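Long-range contacts in ferritin (Ulva pertusa, PDB 3VNX), which probably stores iron as a 24-subunit shell of four-helix-bundle subunits, oxidising iron(II) as a ferroxidase: residues N45-I50 / Q140-L145; I50-S55 / E88-L93; H62-R67 / E113-N118. All blocks are in the same frame, centred on the assembly; numbering follows the deposited sequence.

Contact 1 of 3, residues N45-I50 / Q140-L145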
loop_
_atom_site.group_PDB
_atom_site.type_symbol
_atom_site.label_atom_id
_atom_site.label_comp_id
_atom_site.label_asym_id
_atom_site.label_seq_id
_atom_site.Cartn_x
_atom_site.Cartn_y
_atom_site.Cartn_z
ATOM N N ASN A 45 -48.991 13.109 25.210
ATOM C CA ASN A 45 -49.422 11.726 25.379
ATOM C C ASN A 45 -50.440 11.341 24.317
ATOM O O ASN A 45 -50.394 10.248 23.745
ATOM C CB ASN A 45 -49.957 11.497 26.784
ATOM C CG ASN A 45 -48.843 11.316 27.787
ATOM O OD1 ASN A 45 -47.773 10.810 27.442
ATOM N ND2 ASN A 45 -49.073 11.736 29.028
ATOM N N GLU A 46 -51.339 12.272 24.035
ATOM C CA GLU A 46 -52.337 12.054 23.010
ATOM C C GLU A 46 -51.643 11.775 21.665
ATOM O O GLU A 46 -51.939 10.793 20.985
ATOM C CB GLU A 46 -53.293 13.258 22.942
ATOM C CG GLU A 46 -54.313 13.173 21.837
ATOM O OE1 GLU A 46 -55.278 11.426 23.120
ATOM O OE2 GLU A 46 -55.970 11.669 21.036
ATOM N N GLN A 47 -50.701 12.636 21.302
ATOM C CA GLN A 47 -50.014 12.531 20.020
ATOM C C GLN A 47 -49.109 11.284 20.003
ATOM O O GLN A 47 -48.986 10.598 18.986
ATOM C CB GLN A 47 -49.241 13.829 19.729
ATOM C CG GLN A 47 -48.570 13.887 18.356
ATOM C CD GLN A 47 -49.540 13.694 17.207
ATOM O OE1 GLN A 47 -50.683 14.152 17.256
ATOM N NE2 GLN A 47 -49.080 13.027 16.156
ATOM N N ILE A 48 -48.516 10.947 21.140
ATOM C CA ILE A 48 -47.858 9.651 21.230
ATOM C C ILE A 48 -48.821 8.540 20.799
ATOM O O ILE A 48 -48.489 7.711 19.937
ATOM C CB ILE A 48 -47.317 9.364 22.640
ATOM C CG1 ILE A 48 -46.048 10.173 22.884
ATOM C CG2 ILE A 48 -47.012 7.883 22.803
ATOM C CD1 ILE A 48 -45.772 10.474 24.331
ATOM N N ASN A 49 -50.020 8.535 21.377
ATOM C CA ASN A 49 -50.983 7.484 21.067
ATOM C C ASN A 49 -51.382 7.482 19.599
ATOM O O ASN A 49 -51.665 6.429 19.026
ATOM C CB ASN A 49 -52.231 7.593 21.959
ATOM C CG ASN A 49 -53.290 6.535 21.627
ATOM O OD1 ASN A 49 -54.379 6.861 21.143
ATOM N ND2 ASN A 49 -52.969 5.265 21.882
ATOM N N ILE A 50 -51.405 8.665 18.991
ATOM C CA ILE A 50 -51.786 8.790 17.587
ATOM C C ILE A 50 -50.726 8.173 16.659
ATOM O O ILE A 50 -51.055 7.486 15.682
ATOM C CB ILE A 50 -52.057 10.263 17.232
ATOM C CG1 ILE A 50 -53.222 10.787 18.075
ATOM C CG2 ILE A 50 -52.339 10.428 15.736
ATOM C CD1 ILE A 50 -53.716 12.147 17.682
ATOM N N GLN A 140 -52.836 17.507 10.539
ATOM C CA GLN A 140 -53.722 18.352 11.328
ATOM C C GLN A 140 -53.570 18.066 12.825
ATOM O O GLN A 140 -53.503 18.999 13.640
ATOM C CB GLN A 140 -55.168 18.198 10.863
ATOM C CG GLN A 140 -55.400 18.856 9.512
ATOM C CD GLN A 140 -56.473 18.168 8.678
ATOM O OE1 GLN A 140 -57.367 18.826 8.145
ATOM N NE2 GLN A 140 -56.387 16.843 8.559
ATOM N N LYS A 141 -53.493 16.786 13.192
ATOM C CA LYS A 141 -53.230 16.451 14.593
ATOM C C LYS A 141 -51.968 17.182 15.051
ATOM O O LYS A 141 -51.953 17.811 16.113
ATOM C CB LYS A 141 -53.075 14.943 14.799
ATOM C CG LYS A 141 -54.354 14.150 14.625
ATOM C CD LYS A 141 -55.434 14.603 15.615
ATOM C CE LYS A 141 -56.725 13.776 15.479
ATOM N NZ LYS A 141 -57.574 13.834 16.718
ATOM N N LEU A 142 -50.914 17.123 14.240
ATOM C CA LEU A 142 -49.679 17.788 14.624
ATOM C C LEU A 142 -49.925 19.285 14.764
ATOM O O LEU A 142 -49.458 19.894 15.722
ATOM C CB LEU A 142 -48.537 17.484 13.643
ATOM C CG LEU A 142 -47.903 16.107 13.874
ATOM C CD1 LEU A 142 -46.956 15.701 12.742
ATOM C CD2 LEU A 142 -47.203 16.063 15.226
ATOM N N GLN A 143 -50.672 19.869 13.821
ATOM C CA GLN A 143 -51.017 21.286 13.898
ATOM C C GLN A 143 -51.721 21.637 15.224
ATOM O O GLN A 143 -51.360 22.603 15.911
ATOM C CB GLN A 143 -51.875 21.688 12.700
ATOM C CG GLN A 143 -51.062 22.063 11.457
ATOM C CD GLN A 143 -51.914 22.122 10.208
ATOM O OE1 GLN A 143 -53.047 21.639 10.196
ATOM N NE2 GLN A 143 -51.375 22.708 9.148
ATOM N N ALA A 144 -52.716 20.835 15.580
ATOM C CA ALA A 144 -53.394 20.970 16.860
ATOM C C ALA A 144 -52.419 20.871 18.038
ATOM O O ALA A 144 -52.541 21.612 19.032
ATOM C CB ALA A 144 -54.510 19.902 16.987
ATOM N N LEU A 145 -51.450 19.958 17.940
ATOM C CA LEU A 145 -50.510 19.776 19.048
ATOM C C LEU A 145 -49.697 21.041 19.267
ATOM O O LEU A 145 -49.448 21.450 20.404
ATOM C CB LEU A 145 -49.585 18.567 18.847
ATOM C CG LEU A 145 -48.396 18.503 19.821
ATOM C CD1 LEU A 145 -48.831 18.565 21.265
ATOM C CD2 LEU A 145 -47.535 17.266 19.593
#
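Two antiparallel helices of the ferritin four-helix bundle, 38-66 and 123-151, meet here in a buried contact made by van der Waals packing, much of it through the aliphatic parts of Gln47 and Lys141. The axes of the two short segments come within 10.6 Å of each other, and long side chains span that separation. Gln47 carries most of the meeting. Its CG lies anti to the backbone N (chi1 -175°), which sends the chain across to the other helix, and a bend at chi2 (57°) turns the amide along the surface opposite. The methylene part crosses Leu145 obliquely, Gln47 CG 3.7 Å from Leu145 CD2. Further out the amide crosses Leu142 at about a right angle, its NE2 lying 3.7 Å from Leu142 CD2, while OE1 faces the aliphatic root of Lys141 at 3.5 Å from CB. Glutamine suits this place because its stem packs as a hydrocarbon and its amide nitrogen is satisfied outside the contact, as a donor to Asn138 OD1 and Glu51 OE1. Beside it, Ile50 reaches out with its CD1 tip and crosses the Lys141 chain, 3.6 Å from Lys141 CD. Lysine bends at chi2 to lie there, giving its methylenes to the isoleucine while its NZ forms a long, weak ion pair with Glu14 of a second subunit. Phe9 of that same subunit packs on Ile50. On the inward side, helix 155-201 closes over the contact, with Leu165 and Gln169 touching Leu142 and Val161 touching Leu145, and helix 73-99 sets Leu93 against Gln47.

Contact 2 of 3, residues I50-S55 / E88-L93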
loop_
_atom_site.group_PDB
_atom_site.type_symbol
_atom_site.label_atom_id
_atom_site.label_comp_id
_atom_site.label_asym_id
_atom_site.label_seq_id
_atom_site.Cartn_x
_atom_site.Cartn_y
_atom_site.Cartn_z
ATOM N N ILE A 50 -51.405 8.665 18.991
ATOM C CA ILE A 50 -51.786 8.790 17.587
ATOM C C ILE A 50 -50.726 8.173 16.659
ATOM O O ILE A 50 -51.055 7.486 15.682
ATOM C CB ILE A 50 -52.057 10.263 17.232
ATOM C CG1 ILE A 50 -53.222 10.787 18.075
ATOM C CG2 ILE A 50 -52.339 10.428 15.736
ATOM C CD1 ILE A 50 -53.716 12.147 17.682
ATOM N N GLU A 51 -49.452 8.410 16.977
ATOM C CA GLU A 51 -48.353 7.868 16.182
ATOM C C GLU A 51 -48.321 6.377 16.409
ATOM O O GLU A 51 -48.211 5.576 15.459
ATOM C CB GLU A 51 -47.000 8.477 16.589
ATOM C CG GLU A 51 -46.897 10.001 16.485
ATOM C CD GLU A 51 -46.795 10.542 15.045
ATOM O OE1 GLU A 51 -46.883 11.783 14.884
ATOM O OE2 GLU A 51 -46.623 9.760 14.081
ATOM N N TYR A 52 -48.428 6.000 17.677
ATOM C CA TYR A 52 -48.430 4.583 18.018
ATOM C C TYR A 52 -49.565 3.833 17.311
ATOM O O TYR A 52 -49.343 2.734 16.809
ATOM C CB TYR A 52 -48.455 4.360 19.533
ATOM C CG TYR A 52 -47.327 3.474 20.035
ATOM C CD1 TYR A 52 -47.122 2.208 19.488
ATOM C CD2 TYR A 52 -46.471 3.898 21.057
ATOM C CE1 TYR A 52 -46.088 1.385 19.932
ATOM C CE2 TYR A 52 -45.435 3.078 21.525
ATOM C CZ TYR A 52 -45.249 1.818 20.953
ATOM O OH TYR A 52 -44.233 0.980 21.392
ATOM N N THR A 53 -50.757 4.424 17.235
ATOM C CA THR A 53 -51.879 3.796 16.527
ATOM C C THR A 53 -51.576 3.652 15.039
ATOM O O THR A 53 -51.772 2.583 14.446
ATOM C CB THR A 53 -53.203 4.595 16.674
ATOM O OG1 THR A 53 -53.656 4.533 18.027
ATOM C CG2 THR A 53 -54.281 4.016 15.772
ATOM N N ILE A 54 -51.101 4.742 14.437
ATOM C CA ILE A 54 -50.794 4.742 13.003
ATOM C C ILE A 54 -49.680 3.736 12.645
ATOM O O ILE A 54 -49.700 3.102 11.587
ATOM C CB ILE A 54 -50.427 6.150 12.525
ATOM C CG1 ILE A 54 -51.654 7.061 12.597
ATOM C CG2 ILE A 54 -49.856 6.116 11.120
ATOM C CD1 ILE A 54 -51.331 8.500 12.293
ATOM N N SER A 55 -48.718 3.589 13.543
ATOM C CA SER A 55 -47.703 2.569 13.371
ATOM C C SER A 55 -48.355 1.187 13.276
ATOM O O SER A 55 -47.971 0.365 12.441
ATOM C CB SER A 55 -46.715 2.615 14.533
ATOM O OG SER A 55 -45.870 1.493 14.498
ATOM N N GLU A 88 -41.181 5.082 15.910
ATOM C CA GLU A 88 -40.073 5.945 16.295
ATOM C C GLU A 88 -40.552 7.381 16.533
ATOM O O GLU A 88 -40.040 8.070 17.409
ATOM C CB GLU A 88 -38.939 5.879 15.253
ATOM C CG GLU A 88 -37.779 6.883 15.467
ATOM C CD GLU A 88 -36.997 6.715 16.789
ATOM O OE1 GLU A 88 -36.612 7.756 17.387
ATOM O OE2 GLU A 88 -36.750 5.563 17.227
ATOM N N HIS A 89 -41.537 7.832 15.762
ATOM C CA HIS A 89 -42.135 9.135 16.032
ATOM C C HIS A 89 -42.721 9.174 17.440
ATOM O O HIS A 89 -42.519 10.149 18.176
ATOM C CB HIS A 89 -43.199 9.497 14.996
ATOM C CG HIS A 89 -42.641 9.804 13.641
ATOM N ND1 HIS A 89 -43.400 9.748 12.493
ATOM C CD2 HIS A 89 -41.396 10.172 13.253
ATOM C CE1 HIS A 89 -42.650 10.068 11.455
ATOM N NE2 HIS A 89 -41.427 10.328 11.887
ATOM N N ALA A 90 -43.436 8.107 17.812
ATOM C CA ALA A 90 -43.979 7.975 19.162
ATOM C C ALA A 90 -42.863 8.008 20.205
ATOM O O ALA A 90 -42.957 8.715 21.220
ATOM C CB ALA A 90 -44.804 6.696 19.293
ATOM N N HIS A 91 -41.800 7.251 19.943
ATOM C CA HIS A 91 -40.629 7.227 20.825
ATOM C C HIS A 91 -39.964 8.600 21.057
ATOM O O HIS A 91 -39.515 8.902 22.176
ATOM C CB HIS A 91 -39.590 6.231 20.298
ATOM C CG HIS A 91 -38.439 6.016 21.231
ATOM N ND1 HIS A 91 -38.550 5.285 22.395
ATOM C CD2 HIS A 91 -37.151 6.446 21.177
ATOM C CE1 HIS A 91 -37.381 5.269 23.016
ATOM N NE2 HIS A 91 -36.518 5.962 22.296
ATOM N N MET A 92 -39.884 9.421 20.009
ATOM C CA MET A 92 -39.294 10.760 20.108
ATOM C C MET A 92 -40.181 11.652 20.986
ATOM O O MET A 92 -39.695 12.500 21.758
ATOM C CB MET A 92 -39.110 11.390 18.708
ATOM C CG MET A 92 -38.115 10.664 17.780
ATOM S SD MET A 92 -38.472 10.779 15.993
ATOM C CE MET A 92 -38.005 12.469 15.608
ATOM N N LEU A 93 -41.493 11.465 20.855
ATOM C CA LEU A 93 -42.427 12.250 21.656
ATOM C C LEU A 93 -42.273 11.854 23.115
ATOM O O LEU A 93 -42.230 12.711 23.987
ATOM C CB LEU A 93 -43.865 12.064 21.175
ATOM C CG LEU A 93 -44.132 12.746 19.833
ATOM C CD1 LEU A 93 -45.380 12.182 19.179
ATOM C CD2 LEU A 93 -44.240 14.259 20.037
#
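Glu51 lays its whole length over the neighbouring helix, overlapping Ala90 at its base, Leu93 at its middle and His89 at its tip. CB comes 3.9 Å from Ala90 CB; CG, anti to the carbonyl carbon, then meets Leu93 CD1 at 3.8 Å. A bend at chi2 (-74°) carries the carboxylate along to His89, where Glu51 OE2 lies 3.6 Å from His89 CB and also stands at the ring edge beside ND1. The carboxylate and imidazole planes are 81° apart, and this is an approach without a hydrogen bond: His89 ND1 has a weak one with Glu86 OE1. Helices 38-66 and 73-99 form an antiparallel pair of the ferritin bundle, and Ala90 suits the place where their segment axes come to 8.1 Å, since its single methyl fits between the Glu51 stem and the Tyr52 ring. The carboxylate belongs to the bundle interior. Gln47 NE2 and Asn138 ND2 hold OE1, whereas OE2 lies close to Glu86 OE2, a like charge that a cation would be expected to offset; a calcium ion indeed sits about 3 Å from the Glu51 side chain, consistent with a place at the ferroxidase site. On the outer flank the Tyr52 ring meets Ala90 obliquely, Tyr52 CD2 3.7 Å from Ala90 CB, and its hydroxyl is hydrogen-bonded to His59 ND1 of a third subunit.

Contact 3 of 3, residues H62-R67 / E113-N118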
loop_
_atom_site.group_PDB
_atom_site.type_symbol
_atom_site.label_atom_id
_atom_site.label_comp_id
_atom_site.label_asym_id
_atom_site.label_seq_id
_atom_site.Cartn_x
_atom_site.Cartn_y
_atom_site.Cartn_z
ATOM N N HIS A 62 -49.006 -3.823 6.069
ATOM C CA HIS A 62 -47.886 -4.652 5.681
ATOM C C HIS A 62 -48.311 -6.115 5.548
ATOM O O HIS A 62 -47.993 -6.790 4.551
ATOM C CB HIS A 62 -46.752 -4.532 6.693
ATOM C CG HIS A 62 -45.808 -5.686 6.652
ATOM N ND1 HIS A 62 -44.840 -5.821 5.678
ATOM C CD2 HIS A 62 -45.703 -6.781 7.444
ATOM C CE1 HIS A 62 -44.169 -6.941 5.883
ATOM N NE2 HIS A 62 -44.672 -7.542 6.949
ATOM N N SER A 63 -49.016 -6.614 6.561
ATOM C CA SER A 63 -49.414 -8.017 6.543
ATOM C C SER A 63 -50.363 -8.297 5.394
ATOM O O SER A 63 -50.371 -9.393 4.831
ATOM C CB SER A 63 -50.030 -8.438 7.875
ATOM O OG SER A 63 -49.006 -8.697 8.819
ATOM N N TYR A 64 -51.160 -7.300 5.037
ATOM C CA TYR A 64 -52.068 -7.487 3.920
ATOM C C TYR A 64 -51.274 -7.729 2.617
ATOM O O TYR A 64 -51.509 -8.715 1.911
ATOM C CB TYR A 64 -53.081 -6.330 3.795
ATOM C CG TYR A 64 -53.958 -6.498 2.581
ATOM C CD1 TYR A 64 -55.089 -7.321 2.621
ATOM C CD2 TYR A 64 -53.632 -5.878 1.371
ATOM C CE1 TYR A 64 -55.880 -7.504 1.504
ATOM C CE2 TYR A 64 -54.423 -6.058 0.241
ATOM C CZ TYR A 64 -55.545 -6.871 0.313
ATOM O OH TYR A 64 -56.329 -7.055 -0.808
ATOM N N PHE A 65 -50.312 -6.857 2.325
ATOM C CA PHE A 65 -49.535 -6.987 1.093
ATOM C C PHE A 65 -48.543 -8.153 1.109
ATOM O O PHE A 65 -48.114 -8.630 0.050
ATOM C CB PHE A 65 -48.859 -5.664 0.727
ATOM C CG PHE A 65 -49.834 -4.595 0.362
ATOM C CD1 PHE A 65 -50.400 -4.560 -0.909
ATOM C CD2 PHE A 65 -50.236 -3.653 1.301
ATOM C CE1 PHE A 65 -51.332 -3.580 -1.256
ATOM C CE2 PHE A 65 -51.159 -2.677 0.970
ATOM C CZ PHE A 65 -51.714 -2.640 -0.318
ATOM N N ALA A 66 -48.217 -8.635 2.306
ATOM C CA ALA A 66 -47.421 -9.855 2.452
ATOM C C ALA A 66 -48.175 -11.132 2.055
ATOM O O ALA A 66 -47.545 -12.159 1.808
ATOM C CB ALA A 66 -46.890 -9.989 3.880
ATOM N N ARG A 67 -49.506 -11.089 1.998
ATOM C CA ARG A 67 -50.255 -12.311 1.665
ATOM C C ARG A 67 -49.896 -12.843 0.287
ATOM O O ARG A 67 -49.896 -12.106 -0.690
ATOM C CB ARG A 67 -51.756 -12.083 1.720
ATOM C CG ARG A 67 -52.230 -11.563 3.036
ATOM C CD ARG A 67 -53.689 -11.260 2.946
ATOM N NE ARG A 67 -54.246 -10.907 4.242
ATOM C CZ ARG A 67 -55.527 -10.630 4.443
ATOM N NH1 ARG A 67 -56.385 -10.670 3.430
ATOM N NH2 ARG A 67 -55.945 -10.315 5.657
ATOM N N GLU A 113 -57.914 -2.288 10.927
ATOM C CA GLU A 113 -58.501 -3.023 9.812
ATOM C C GLU A 113 -57.433 -3.918 9.179
ATOM O O GLU A 113 -56.277 -3.509 9.067
ATOM C CB GLU A 113 -59.054 -2.044 8.769
ATOM C CG GLU A 113 -59.556 -2.711 7.499
ATOM C CD GLU A 113 -60.735 -3.625 7.753
ATOM O OE1 GLU A 113 -61.800 -3.112 8.163
ATOM O OE2 GLU A 113 -60.599 -4.850 7.550
ATOM N N MET A 114 -57.805 -5.125 8.766
ATOM C CA MET A 114 -56.836 -6.044 8.171
ATOM C C MET A 114 -57.059 -6.252 6.674
ATOM O O MET A 114 -56.195 -6.791 5.971
ATOM C CB MET A 114 -56.874 -7.407 8.878
ATOM C CG MET A 114 -56.854 -7.327 10.411
ATOM S SD MET A 114 -55.428 -6.471 11.138
ATOM C CE MET A 114 -54.083 -7.301 10.319
ATOM N N GLU A 115 -58.217 -5.826 6.190
ATOM C CA GLU A 115 -58.638 -6.147 4.831
ATOM C C GLU A 115 -58.620 -4.914 3.966
ATOM O O GLU A 115 -59.146 -3.869 4.354
ATOM C CB GLU A 115 -60.044 -6.743 4.851
ATOM C CG GLU A 115 -60.129 -7.980 5.706
ATOM C CD GLU A 115 -59.211 -9.066 5.202
ATOM O OE1 GLU A 115 -58.789 -9.919 6.019
ATOM O OE2 GLU A 115 -58.913 -9.062 3.981
ATOM N N PHE A 116 -58.021 -5.019 2.787
ATOM C CA PHE A 116 -57.843 -3.808 1.981
ATOM C C PHE A 116 -58.134 -4.000 0.503
ATOM O O PHE A 116 -57.800 -3.141 -0.319
ATOM C CB PHE A 116 -56.460 -3.178 2.223
ATOM C CG PHE A 116 -56.212 -2.833 3.660
ATOM C CD1 PHE A 116 -55.526 -3.708 4.487
ATOM C CD2 PHE A 116 -56.705 -1.650 4.197
ATOM C CE1 PHE A 116 -55.312 -3.399 5.831
ATOM C CE2 PHE A 116 -56.502 -1.332 5.531
ATOM C CZ PHE A 116 -55.810 -2.211 6.355
ATOM N N ALA A 117 -58.768 -5.122 0.180
ATOM C CA ALA A 117 -59.273 -5.343 -1.163
ATOM C C ALA A 117 -60.249 -4.219 -1.513
ATOM O O ALA A 117 -60.982 -3.717 -0.660
ATOM C CB ALA A 117 -59.951 -6.711 -1.272
ATOM N N ASN A 118 -60.231 -3.811 -2.772
ATOM C CA ASN A 118 -61.082 -2.734 -3.231
ATOM C C ASN A 118 -61.215 -2.843 -4.735
ATOM O O ASN A 118 -60.225 -2.726 -5.466
ATOM C CB ASN A 118 -60.490 -1.386 -2.845
ATOM C CG ASN A 118 -61.360 -0.228 -3.277
ATOM O OD1 ASN A 118 -61.910 -0.223 -4.381
ATOM N ND2 ASN A 118 -61.485 0.769 -2.407
#
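Arg67, in the turn that follows helix 38-66, grips Glu115 of the loop end-on, one guanidinium nitrogen to each carboxylate oxygen. The bond from Arg67 NH2 to Glu115 OE1 is 2.9 Å long and nearly straight (173°), although it reaches that oxygen from above the carboxylate plane; the bond from Arg67 NH1 to Glu115 OE2, 3.0 Å and more bent, uses the syn lone pair. Both oxygens lie near the guanidinium plane, so the guanidinium presents its edge, while the carboxylate is turned 48° out of its plane. Arginine suits the place because its chain, extended from CG to NE, spans the distance, while Glu115 starts pointing away and bends back at chi2. The backbone of the loop has its own acceptor: Glu113 OE2, through its anti lone pair, takes the N-H of Glu115 at 2.9 Å and, weakly, that of Met114. Tyr64 contributes surface instead. Its OH is 3.3 Å from Ala117 N, but the angle is too poor for a hydrogen bond, and Met114 O lies near Tyr64 CD1 and Arg67 NH2 without hydrogen-bonding to either. Anti to the backbone N, the ring projects between the two segments: Phe116 CB sits over one face as a CH-pi contact, 4.0 Å from the centroid, and Arg67 lays a guanidinium face against CD1. The Phe116 ring points its edge at the tyrosine face in an offset edge-to-face pair, planes at 80° and Phe116 CD1 3.7 Å from Tyr64 CB; Leu61 and Leu130 also pack on Phe116. Ala66 O accepts a hydrogen bond from Lys174 NZ of a fourth subunit. The edge-to-face pair and the adjoining salt bridge hold the later part of the long crossover connection that, in the ferritin fold, joins the second bundle helix to the third.

From the N terminus, helix 38-66 supplies the first segment of every contact. Contact 2 closes the shortest loop, pairing this helix with its successor, 73-99, across the turn between them. Contact 3 starts further along the first helix and ends in the long connection after helix 73-99, so contacts 2 and 3 cross along the chain. Contact 1 closes the widest loop, reaching helix 123-151, and encloses both others. Contacts 1 and 2 share Ile50 and touch through Ile48 and Gln47 against Leu93, joining three helices near mid-bundle. Contact 3 lies apart, its centre about 21 Å from that of contact 2, and secures the far end of the bundle.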